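Local atomic coordinates of 4-hydroxybutyrate CoA-transferase (PDB entry 3EH7), a protein that probably transfers coenzyme A between an acyl-CoA thioester and a small carboxylate such as acetate or 4-hydroxybutyrate. Residues L33-G38 with H61-G66; F273-E278 with K333-T338; G323-E328 with N387-V392; G397-K402 with A410-A415. All coordinates share one frame; numbering follows the deposited sequence.

Overall arrangement
Contacts 1 and 2 lie near the middle of the chain, their centres 8 Å apart, whereas the centres of contacts 3 and 4 lie about 18 and 26 Å from the centre of the chain. Contact 1 is buried and contact 2 only partly so, while the outer two remain largely buried. The inner contacts are joined where loop 61-66 meets loop 333-338 through probable backbone hydrogen bonds, and they mix rings, selenium, a bridging water and a serine. The outer pair meets through neighbouring strands 391-394 and 397-400 of one mixed sheet and relies on aliphatic groups. No direct hydrogen bond crosses between the paired segments in any of the four. Polar links to the second subunit appear around contacts 3 and 4.

Contact 1: L33-G38 with H61-G66; sequences LSHAAG and HMLCLG
His-35 and Ala-36 meet Met-62 and Leu-63 in a buried loop-to-loop contact, where the chain leaves the adjacent parallel strands 30-33 and 58-60. No hydrogen bond joins the two segments directly; a water does so instead, 2.6 Å from His-35 ND1 and 2.8 Å from Met-62 N, whose N-H it accepts. It sits at the edge of the imidazole in the ring plane. The ring reaches the second loop because CG is turned anti to the backbone N (chi1 -176°). CE1 then faces Met-62 O edge-on at 3.5 Å, and that oxygen is probably hydrogen-bonded to Gly-337 N as well. The two faces of the ring are treated differently: Ala-36 CB lies over the centre of one, and the selenium of the selenomethionine Met-62 stands above the other, with SE 5.5 Å from the His-35 centroid and 17° off the normal, a distant sulfur-aromatic type of approach. At NE2, Ser-336 OG supplies a hydrogen bond, so polar partners at both nitrogens probably limit the ring's rotation. Leu-63 makes the apolar part, its CD2 reaching Ala-36 CA at 3.7 Å. The bend of the second loop is braced internally by Leu-63 N donating to His-61 ND1 (3.0 Å, 165°), nearly in the imidazole plane. Beyond it, Cys-64 forms a disulfide with Cys-329. Adjacent loops meeting at the C-terminal ends of parallel strands are characteristic of a Rossmann-like alpha/beta domain, consistent with this family's N-terminal domain.

Contact 2: F273-E278 with K333-T338; sequences FLMGSE and KQFSGT
The backbones from Phe-273 to Met-275 and from Phe-335 to Thr-338 run nearly opposite, 167° apart end to end, but their closest CA atoms, Met-275 and Ser-336, are 10.1 Å apart, so side chains alone bridge the gap. Two main pairings do this, with a minor third. In the modelled conformer, one of two deposited, the selenomethionine Met-275 brings SE to the rim of the Phe-335 ring, 3.8 Å from CD2. Its direction from the centroid is 78° off the ring normal, an edge approach, and the two side chains cross at about a right angle. The second pairing is Phe-273 with Ser-336: ring atom CZ lies 3.6 Å from OG, approached obliquely. A chi1 of 80° sets the Phe-273 ring between its own backbone N and carbonyl carbon, and CE1 reaches Thr-338 CG2 at 4.4 Å. The serine hydroxyl has its polar partner in His-35 NE2, and that imidazole meets Phe-273 edge-to-face; Thr-338 OG1 is hydrogen-bonded to Glu-242. The junction lies where the His-35 loop of the N-terminal part meets two later segments, and for Met-275 and Phe-335 the geometry fits a Met-aromatic contact, which the second conformer leaves less certain.

Contact 3: G323-E328 with N387-V392; sequences GQVVSE and NEVDYV
Gly-323 and Val-389 bring the two backbones closest, their CA atoms 6.4 Å apart, after which the chains diverge and no hydrogen bond passes between them. Gly-323 adopts a positive phi (103°) in the turn that leads from strand 318-320 back into the antiparallel strand 325-326; Val-389 lies in the loop just before strand 391-394. Valine methyls do the touching. With chi1 at 59°, Val-389 CG1 falls between its backbone N and carbonyl carbon and lies against the glycine, 3.5 Å from Gly-323 O and 4.1 Å from Gly-323 CA. The bare CA of the glycine permits this approach, and CB of Val-389 is itself only 3.7 Å from the Gly-323 oxygen, so the carbonyl is met by the branch point as well as the methyl. The other methyl, CG2, is anti to the backbone N and reaches Val-325 CG2 at 4.2 Å, a looser apolar touch. Val-389 also touches Leu-401 and Arg-409, and Val-325 touches Cys-316 and Ile-319. Polar groups of the same segments are used elsewhere: Gln-324 bonds through OE1 and NE2 to Val-382 N and Ala-380 O, both of the second subunit, and Glu-388 OE1 forms salt bridges with Arg-346 of its own chain and with Arg-346 of the second subunit. The arrangement is a beta-hairpin turn docked onto the loop entering a strand of the large mixed sheet, where a small four-stranded sheet meets the main alpha/beta core beside the dimer interface.

Contact 4: G397-K402 with A410-A415; sequences GIAQLK and AEALIA
At Ala-399 and Ala-412 the edge strand and the helix laid against it come closest, CA to CA 5.8 Å, with small methyls between them. The Ala-399 methyl, directed at the helix, is a small bump that meets the Ala-412 methyl (CB to CB 4.1 Å) and also the Ala-412 carbonyl, its CB lying 3.9 Å from that O. Beside the two methyls, the larger Leu-401 projects toward the helix. Leu-401 has CG anti to its carbonyl carbon (chi1 -56°), a turn that brings its end nearer the helix than its CB direction alone would. The CD2 methyl then enters the dip between neighbouring residues of the helix, 4.0 Å from Leu-413 CG and 4.4 Å from Ala-412 CB. The two leucine side chains cross at about a right angle, and CD2 of Leu-401 also lies 4.1 Å from CD2 of Leu-413. Val-392 touches both leucines and extends the apolar layer onto strand 391-394. On its other flank the helix is packed through Ile-414 against helix 419-433. Backbone bonds join Ala-399 to Val-392 and Leu-401 to Asp-390, tying the strand to its antiparallel neighbour. An outer strand followed, after a short loop, by a helix that folds back over one face of the sheet is the layered packing of an alpha/beta fold, here at the strand that is outermost in this chain's large mixed sheet.

Contact 1: L33-G38 with H61-G66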
loop_
_atom_site.group_PDB
_atom_site.type_symbol
_atom_site.label_atom_id
_atom_site.label_comp_id
_atom_site.label_asym_id
_atom_site.label_seq_id
_atom_site.Cartn_x
_atom_site.Cartn_y
_atom_site.Cartn_z
ATOM N N LEU A 33 -23.000 -1.478 13.543
ATOM C CA LEU A 33 -23.586 -0.295 14.182
ATOM C C LEU A 33 -23.017 0.903 13.527
ATOM O O LEU A 33 -21.875 0.860 13.119
ATOM C CB LEU A 33 -23.209 -0.215 15.663
ATOM C CG LEU A 33 -23.638 -1.343 16.604
ATOM C CD1 LEU A 33 -23.172 -1.010 18.001
ATOM C CD2 LEU A 33 -25.128 -1.530 16.569
ATOM N N SER A 34 -23.789 1.985 13.463
ATOM C CA SER A 34 -23.224 3.273 13.058
ATOM C C SER A 34 -21.950 3.571 13.830
ATOM O O SER A 34 -21.865 3.332 15.037
ATOM C CB SER A 34 -24.207 4.437 13.265
ATOM O OG SER A 34 -25.285 4.425 12.370
ATOM N N HIS A 35 -20.967 4.098 13.115
ATOM C CA HIS A 35 -19.629 4.335 13.634
ATOM C C HIS A 35 -19.552 5.513 14.603
ATOM O O HIS A 35 -20.267 6.496 14.458
ATOM C CB HIS A 35 -18.666 4.590 12.456
ATOM C CG HIS A 35 -17.236 4.743 12.857
ATOM N ND1 HIS A 35 -16.619 3.873 13.729
ATOM C CD2 HIS A 35 -16.283 5.623 12.462
ATOM C CE1 HIS A 35 -15.354 4.234 13.886
ATOM N NE2 HIS A 35 -15.127 5.303 13.140
ATOM N N ALA A 36 -18.653 5.389 15.584
ATOM C CA ALA A 36 -18.191 6.499 16.428
ATOM C C ALA A 36 -19.332 7.295 17.072
ATOM O O ALA A 36 -20.090 6.741 17.888
ATOM C CB ALA A 36 -17.178 7.421 15.645
ATOM N N ALA A 37 -19.447 8.580 16.751
ATOM C CA ALA A 37 -20.365 9.471 17.490
ATOM C C ALA A 37 -21.825 9.158 17.199
ATOM O O ALA A 37 -22.709 9.541 17.982
ATOM C CB ALA A 37 -20.077 10.953 17.193
ATOM N N GLY A 38 -22.068 8.445 16.103
ATOM C CA GLY A 38 -23.414 8.108 15.692
ATOM C C GLY A 38 -23.863 6.749 16.141
ATOM O O GLY A 38 -24.798 6.214 15.609
ATOM N N HIS A 61 -17.604 -3.364 14.573
ATOM C CA HIS A 61 -17.368 -1.950 14.851
ATOM C C HIS A 61 -15.897 -1.624 14.568
ATOM O O HIS A 61 -15.089 -2.518 14.329
ATOM C CB HIS A 61 -17.689 -1.636 16.307
ATOM C CG HIS A 61 -16.765 -2.312 17.272
ATOM N ND1 HIS A 61 -15.478 -1.870 17.494
ATOM C CD2 HIS A 61 -16.918 -3.423 18.026
ATOM C CE1 HIS A 61 -14.882 -2.673 18.355
ATOM N NE2 HIS A 61 -15.733 -3.628 18.687
HETATM N N MSE A 62 -15.553 -0.342 14.580
HETATM C CA MSE A 62 -14.170 0.059 14.375
HETATM C C MSE A 62 -13.725 1.000 15.463
HETATM O O MSE A 62 -13.043 1.968 15.195
HETATM C CB MSE A 62 -14.019 0.727 13.032
HETATM C CG MSE A 62 -14.330 -0.188 11.925
HETATM SE SE MSE A 62 -13.992 0.670 10.220
HETATM C CE MSE A 62 -14.773 -0.683 9.215
ATOM N N LEU A 63 -14.132 0.706 16.687
ATOM C CA LEU A 63 -13.803 1.534 17.835
ATOM C C LEU A 63 -12.682 0.896 18.625
ATOM O O LEU A 63 -12.502 -0.332 18.595
ATOM C CB LEU A 63 -15.007 1.686 18.745
ATOM C CG LEU A 63 -16.259 2.198 18.043
ATOM C CD1 LEU A 63 -17.493 1.940 18.884
ATOM C CD2 LEU A 63 -16.090 3.711 17.698
ATOM N N CYS A 64 -11.929 1.739 19.323
ATOM C CA CYS A 64 -10.992 1.292 20.339
ATOM C C CYS A 64 -11.680 1.319 21.683
ATOM O O CYS A 64 -11.705 2.348 22.357
ATOM C CB CYS A 64 -9.787 2.199 20.387
ATOM S SG CYS A 64 -8.987 2.329 18.811
ATOM N N LEU A 65 -12.243 0.179 22.061
ATOM C CA LEU A 65 -12.917 0.044 23.336
ATOM C C LEU A 65 -11.827 0.000 24.416
ATOM O O LEU A 65 -10.864 -0.771 24.302
ATOM C CB LEU A 65 -13.767 -1.232 23.351
ATOM C CG LEU A 65 -14.772 -1.420 22.206
ATOM C CD1 LEU A 65 -15.614 -2.661 22.468
ATOM C CD2 LEU A 65 -15.648 -0.191 22.038
ATOM N N GLY A 66 -11.957 0.844 25.440
ATOM C CA GLY A 66 -10.915 0.961 26.479
ATOM C C GLY A 66 -9.772 1.889 26.090
ATOM O O GLY A 66 -8.709 1.874 26.722
HETATM O O HOH W 1 -17.560 1.533 14.411
#

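Contact 2: F273-E278 with K333-T338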
loop_
_atom_site.group_PDB
_atom_site.type_symbol
_atom_site.label_atom_id
_atom_site.label_comp_id
_atom_site.label_asym_id
_atom_site.label_seq_id
_atom_site.Cartn_x
_atom_site.Cartn_y
_atom_site.Cartn_z
ATOM N N PHE A 273 -16.900 10.535 8.278
ATOM C CA PHE A 273 -17.607 10.613 9.564
ATOM C C PHE A 273 -17.146 11.862 10.331
ATOM O O PHE A 273 -16.140 12.513 9.973
ATOM C CB PHE A 273 -17.500 9.299 10.389
ATOM C CG PHE A 273 -16.195 9.109 11.154
ATOM C CD1 PHE A 273 -15.066 8.573 10.523
ATOM C CD2 PHE A 273 -16.103 9.438 12.498
ATOM C CE1 PHE A 273 -13.852 8.376 11.204
ATOM C CE2 PHE A 273 -14.871 9.266 13.216
ATOM C CZ PHE A 273 -13.755 8.719 12.567
ATOM N N LEU A 274 -17.929 12.230 11.345
ATOM C CA LEU A 274 -17.679 13.465 12.119
ATOM C C LEU A 274 -17.882 13.192 13.587
ATOM O O LEU A 274 -18.712 12.358 13.957
ATOM C CB LEU A 274 -18.651 14.566 11.717
ATOM C CG LEU A 274 -18.613 14.985 10.261
ATOM C CD1 LEU A 274 -19.788 15.879 9.928
ATOM C CD2 LEU A 274 -17.261 15.655 9.915
HETATM N N MSE A 275 -17.100 13.880 14.416
HETATM C CA MSE A 275 -17.274 13.846 15.866
HETATM C C MSE A 275 -16.687 15.105 16.499
HETATM O O MSE A 275 -15.624 15.571 16.085
HETATM C CB MSE A 275 -16.600 12.606 16.452
HETATM C CG MSE A 275 -16.702 12.523 17.962
HETATM SE SE MSE A 275 -16.347 10.753 18.642
HETATM C CE MSE A 275 -15.781 9.901 17.007
ATOM N N GLY A 276 -17.377 15.654 17.490
ATOM C CA GLY A 276 -16.905 16.863 18.153
ATOM C C GLY A 276 -17.907 17.315 19.172
ATOM O O GLY A 276 -18.646 16.505 19.701
ATOM N N SER A 277 -17.941 18.613 19.441
ATOM C CA SER A 277 -18.849 19.158 20.421
ATOM C C SER A 277 -20.228 19.324 19.808
ATOM O O SER A 277 -20.421 19.199 18.594
ATOM C CB SER A 277 -18.357 20.517 20.929
ATOM O OG SER A 277 -18.521 21.506 19.926
ATOM N N GLU A 278 -21.188 19.640 20.667
ATOM C CA GLU A 278 -22.535 19.964 20.219
ATOM C C GLU A 278 -22.494 21.100 19.198
ATOM O O GLU A 278 -23.297 21.148 18.262
ATOM C CB GLU A 278 -23.422 20.305 21.421
ATOM C CG GLU A 278 -24.881 19.891 21.262
ATOM C CD GLU A 278 -25.080 18.496 20.640
ATOM O OE1 GLU A 278 -24.342 17.515 20.989
ATOM O OE2 GLU A 278 -25.988 18.393 19.781
ATOM N N LYS A 333 -4.899 5.962 22.883
ATOM C CA LYS A 333 -5.773 6.929 23.558
ATOM C C LYS A 333 -6.737 7.566 22.551
ATOM O O LYS A 333 -6.845 8.787 22.475
ATOM C CB LYS A 333 -4.943 7.995 24.292
ATOM N N GLN A 334 -7.432 6.720 21.790
ATOM C CA GLN A 334 -8.316 7.152 20.700
ATOM C C GLN A 334 -9.602 6.322 20.665
ATOM O O GLN A 334 -9.555 5.129 20.950
ATOM C CB GLN A 334 -7.593 6.969 19.376
ATOM C CG GLN A 334 -8.190 7.764 18.237
ATOM C CD GLN A 334 -7.554 9.132 18.043
ATOM O OE1 GLN A 334 -8.187 10.033 17.512
ATOM N NE2 GLN A 334 -6.299 9.285 18.456
ATOM N N PHE A 335 -10.729 6.946 20.312
ATOM C CA PHE A 335 -12.044 6.269 20.262
ATOM C C PHE A 335 -12.244 5.479 18.941
ATOM O O PHE A 335 -12.875 4.423 18.935
ATOM C CB PHE A 335 -13.160 7.316 20.432
ATOM C CG PHE A 335 -14.563 6.744 20.691
ATOM C CD1 PHE A 335 -14.779 5.670 21.563
ATOM C CD2 PHE A 335 -15.685 7.345 20.105
ATOM C CE1 PHE A 335 -16.096 5.188 21.802
ATOM C CE2 PHE A 335 -17.000 6.884 20.354
ATOM C CZ PHE A 335 -17.208 5.812 21.187
ATOM N N SER A 336 -11.705 5.997 17.837
ATOM C CA SER A 336 -11.863 5.369 16.510
ATOM C C SER A 336 -10.581 4.646 16.095
ATOM O O SER A 336 -9.500 5.231 16.092
ATOM C CB SER A 336 -12.265 6.420 15.451
ATOM O OG SER A 336 -12.329 5.865 14.148
ATOM N N GLY A 337 -10.715 3.363 15.771
ATOM C CA GLY A 337 -9.591 2.554 15.328
ATOM C C GLY A 337 -9.873 1.982 13.962
ATOM O O GLY A 337 -9.933 0.773 13.789
ATOM N N THR A 338 -10.047 2.863 12.988
ATOM C CA THR A 338 -10.419 2.457 11.628
ATOM C C THR A 338 -9.212 1.932 10.818
ATOM O O THR A 338 -9.394 1.310 9.774
ATOM C CB THR A 338 -10.924 3.663 10.850
ATOM O OG1 THR A 338 -9.844 4.608 10.713
ATOM C CG2 THR A 338 -12.135 4.312 11.567
#

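Contact 3: G323-E328 with N387-V392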
loop_
_atom_site.group_PDB
_atom_site.type_symbol
_atom_site.label_atom_id
_atom_site.label_comp_id
_atom_site.label_asym_id
_atom_site.label_seq_id
_atom_site.Cartn_x
_atom_site.Cartn_y
_atom_site.Cartn_z
ATOM N N GLY A 323 11.837 2.856 9.607
ATOM C CA GLY A 323 10.651 3.576 9.217
ATOM C C GLY A 323 9.368 2.752 9.230
ATOM O O GLY A 323 8.367 3.246 8.760
ATOM N N GLN A 324 9.356 1.511 9.739
ATOM C CA GLN A 324 8.068 0.773 9.800
ATOM C C GLN A 324 7.193 1.417 10.872
ATOM O O GLN A 324 7.679 1.703 11.945
ATOM C CB GLN A 324 8.228 -0.713 10.149
ATOM C CG GLN A 324 9.343 -1.441 9.440
ATOM C CD GLN A 324 9.206 -2.927 9.550
ATOM O OE1 GLN A 324 8.484 -3.555 8.745
ATOM N NE2 GLN A 324 9.921 -3.527 10.520
ATOM N N VAL A 325 5.899 1.576 10.586
ATOM C CA VAL A 325 4.954 2.275 11.433
ATOM C C VAL A 325 3.957 1.284 11.977
ATOM O O VAL A 325 3.351 0.515 11.211
ATOM C CB VAL A 325 4.195 3.340 10.627
ATOM C CG1 VAL A 325 2.948 3.908 11.412
ATOM C CG2 VAL A 325 5.163 4.461 10.202
ATOM N N VAL A 326 3.827 1.264 13.293
ATOM C CA VAL A 326 2.830 0.452 13.970
ATOM C C VAL A 326 1.800 1.398 14.585
ATOM O O VAL A 326 2.131 2.256 15.401
ATOM C CB VAL A 326 3.469 -0.385 15.065
ATOM C CG1 VAL A 326 2.431 -1.136 15.868
ATOM C CG2 VAL A 326 4.509 -1.333 14.440
ATOM N N SER A 327 0.559 1.225 14.171
ATOM C CA SER A 327 -0.550 1.986 14.686
ATOM C C SER A 327 -1.704 1.026 15.007
ATOM O O SER A 327 -2.314 0.470 14.111
ATOM C CB SER A 327 -0.973 2.985 13.637
ATOM O OG SER A 327 -2.019 3.756 14.164
ATOM N N GLU A 328 -1.977 0.819 16.284
ATOM C CA GLU A 328 -3.048 -0.072 16.732
ATOM C C GLU A 328 -3.914 0.718 17.747
ATOM O O GLU A 328 -3.573 1.848 18.131
ATOM C CB GLU A 328 -2.456 -1.383 17.324
ATOM C CG GLU A 328 -1.627 -2.315 16.300
ATOM C CD GLU A 328 -0.603 -3.316 16.993
ATOM O OE1 GLU A 328 -0.119 -3.005 18.123
ATOM O OE2 GLU A 328 -0.262 -4.390 16.427
ATOM N N ASN A 387 8.644 1.334 3.173
ATOM C CA ASN A 387 8.769 1.844 1.798
ATOM C C ASN A 387 7.834 2.986 1.503
ATOM O O ASN A 387 8.013 3.628 0.493
ATOM C CB ASN A 387 8.552 0.736 0.737
ATOM C CG ASN A 387 9.654 -0.331 0.741
ATOM O OD1 ASN A 387 10.634 -0.224 1.473
ATOM N ND2 ASN A 387 9.498 -1.356 -0.080
ATOM N N GLU A 388 6.818 3.236 2.335
ATOM C CA GLU A 388 5.896 4.342 2.054
ATOM C C GLU A 388 5.882 5.515 3.030
ATOM O O GLU A 388 5.297 6.560 2.736
ATOM C CB GLU A 388 4.478 3.829 1.825
ATOM C CG GLU A 388 3.919 2.947 2.890
ATOM C CD GLU A 388 2.692 2.234 2.432
ATOM O OE1 GLU A 388 2.139 2.705 1.404
ATOM O OE2 GLU A 388 2.264 1.254 3.124
ATOM N N VAL A 389 6.548 5.373 4.169
ATOM C CA VAL A 389 6.550 6.450 5.167
ATOM C C VAL A 389 7.231 7.673 4.540
ATOM O O VAL A 389 8.157 7.505 3.745
ATOM C CB VAL A 389 7.238 5.955 6.451
ATOM C CG1 VAL A 389 8.699 5.513 6.134
ATOM C CG2 VAL A 389 7.180 7.033 7.561
ATOM N N ASP A 390 6.771 8.890 4.863
ATOM C CA ASP A 390 7.265 10.110 4.240
ATOM C C ASP A 390 7.934 10.956 5.350
ATOM O O ASP A 390 9.088 10.692 5.689
ATOM C CB ASP A 390 6.060 10.776 3.561
ATOM C CG ASP A 390 6.405 11.990 2.757
ATOM O OD1 ASP A 390 7.609 12.273 2.606
ATOM O OD2 ASP A 390 5.429 12.628 2.240
ATOM N N TYR A 391 7.203 11.892 5.966
ATOM C CA TYR A 391 7.672 12.669 7.116
ATOM C C TYR A 391 7.310 12.045 8.443
ATOM O O TYR A 391 6.210 11.467 8.632
ATOM C CB TYR A 391 7.051 14.065 7.117
ATOM C CG TYR A 391 7.465 14.970 5.992
ATOM C CD1 TYR A 391 6.730 15.007 4.810
ATOM C CD2 TYR A 391 8.557 15.825 6.120
ATOM C CE1 TYR A 391 7.087 15.848 3.758
ATOM C CE2 TYR A 391 8.930 16.694 5.078
ATOM C CZ TYR A 391 8.181 16.689 3.908
ATOM O OH TYR A 391 8.493 17.494 2.881
ATOM N N VAL A 392 8.221 12.190 9.392
ATOM C CA VAL A 392 7.956 11.833 10.770
ATOM C C VAL A 392 8.248 13.058 11.604
ATOM O O VAL A 392 9.270 13.712 11.404
ATOM C CB VAL A 392 8.826 10.645 11.233
ATOM C CG1 VAL A 392 8.640 10.384 12.736
ATOM C CG2 VAL A 392 8.509 9.382 10.394
#

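Contact 4: G397-K402 with A410-A415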
loop_
_atom_site.group_PDB
_atom_site.type_symbol
_atom_site.label_atom_id
_atom_site.label_comp_id
_atom_site.label_asym_id
_atom_site.label_seq_id
_atom_site.Cartn_x
_atom_site.Cartn_y
_atom_site.Cartn_z
ATOM N N GLY A 397 11.630 17.664 16.306
ATOM C CA GLY A 397 11.828 18.111 14.926
ATOM C C GLY A 397 11.222 17.213 13.864
ATOM O O GLY A 397 10.344 16.403 14.131
ATOM N N ILE A 398 11.715 17.375 12.647
ATOM C CA ILE A 398 11.090 16.820 11.465
ATOM C C ILE A 398 12.119 15.907 10.796
ATOM O O ILE A 398 13.298 16.306 10.688
ATOM C CB ILE A 398 10.713 17.968 10.457
ATOM C CG1 ILE A 398 9.628 18.891 11.037
ATOM C CG2 ILE A 398 10.259 17.413 9.136
ATOM C CD1 ILE A 398 9.611 20.316 10.427
ATOM N N ALA A 399 11.696 14.716 10.352
ATOM C CA ALA A 399 12.532 13.860 9.498
ATOM C C ALA A 399 11.781 13.497 8.232
ATOM O O ALA A 399 10.602 13.167 8.321
ATOM C CB ALA A 399 12.917 12.579 10.239
ATOM N N GLN A 400 12.415 13.586 7.065
ATOM C CA GLN A 400 11.817 13.021 5.845
ATOM C C GLN A 400 12.594 11.766 5.445
ATOM O O GLN A 400 13.799 11.823 5.218
ATOM C CB GLN A 400 11.734 14.029 4.684
ATOM C CG GLN A 400 10.925 13.473 3.426
ATOM C CD GLN A 400 10.686 14.536 2.322
ATOM O OE1 GLN A 400 11.477 15.480 2.184
ATOM N NE2 GLN A 400 9.585 14.378 1.530
ATOM N N LEU A 401 11.903 10.629 5.395
ATOM C CA LEU A 401 12.568 9.328 5.227
ATOM C C LEU A 401 12.638 8.864 3.788
ATOM O O LEU A 401 13.453 8.013 3.454
ATOM C CB LEU A 401 11.854 8.265 6.056
ATOM C CG LEU A 401 11.697 8.540 7.552
ATOM C CD1 LEU A 401 11.061 7.315 8.219
ATOM C CD2 LEU A 401 13.045 8.869 8.231
ATOM N N LYS A 402 11.764 9.402 2.943
ATOM C CA LYS A 402 11.706 8.972 1.538
ATOM C C LYS A 402 12.994 9.298 0.831
ATOM O O LYS A 402 13.413 10.436 0.854
ATOM C CB LYS A 402 10.546 9.642 0.794
ATOM C CG LYS A 402 9.206 9.037 1.115
ATOM C CD LYS A 402 8.198 9.210 -0.064
ATOM C CE LYS A 402 7.293 7.998 -0.176
ATOM N NZ LYS A 402 6.077 8.249 -1.004
ATOM N N ALA A 410 17.877 5.812 10.081
ATOM C CA ALA A 410 18.231 5.632 11.483
ATOM C C ALA A 410 18.741 6.937 12.118
ATOM O O ALA A 410 18.257 7.370 13.177
ATOM C CB ALA A 410 19.283 4.509 11.659
ATOM N N GLU A 411 19.724 7.546 11.470
ATOM C CA GLU A 411 20.285 8.813 11.944
ATOM C C GLU A 411 19.232 9.925 12.028
ATOM O O GLU A 411 19.158 10.639 13.040
ATOM C CB GLU A 411 21.427 9.239 11.028
ATOM C CG GLU A 411 22.672 8.413 11.231
ATOM C CD GLU A 411 23.761 8.665 10.196
ATOM O OE1 GLU A 411 23.493 9.291 9.150
ATOM O OE2 GLU A 411 24.896 8.217 10.429
ATOM N N ALA A 412 18.415 10.043 10.984
ATOM C CA ALA A 412 17.346 11.050 10.938
ATOM C C ALA A 412 16.316 10.886 12.068
ATOM O O ALA A 412 15.840 11.880 12.647
ATOM C CB ALA A 412 16.634 11.021 9.575
ATOM N N LEU A 413 15.959 9.637 12.370
ATOM C CA LEU A 413 14.965 9.359 13.421
ATOM C C LEU A 413 15.586 9.550 14.824
ATOM O O LEU A 413 14.925 10.010 15.755
ATOM C CB LEU A 413 14.413 7.935 13.250
ATOM C CG LEU A 413 13.548 7.693 12.007
ATOM C CD1 LEU A 413 13.264 6.199 11.802
ATOM C CD2 LEU A 413 12.262 8.470 12.192
ATOM N N ILE A 414 16.866 9.217 14.955
ATOM C CA ILE A 414 17.552 9.350 16.229
ATOM C C ILE A 414 17.584 10.811 16.654
ATOM O O ILE A 414 17.326 11.125 17.810
ATOM C CB ILE A 414 18.977 8.749 16.192
ATOM C CG1 ILE A 414 18.891 7.210 16.187
ATOM C CG2 ILE A 414 19.777 9.196 17.388
ATOM C CD1 ILE A 414 20.194 6.523 15.892
ATOM N N ALA A 415 17.835 11.694 15.700
ATOM C CA ALA A 415 17.917 13.125 15.986
ATOM C C ALA A 415 16.590 13.712 16.450
ATOM O O ALA A 415 16.591 14.753 17.081
ATOM C CB ALA A 415 18.453 13.896 14.766
#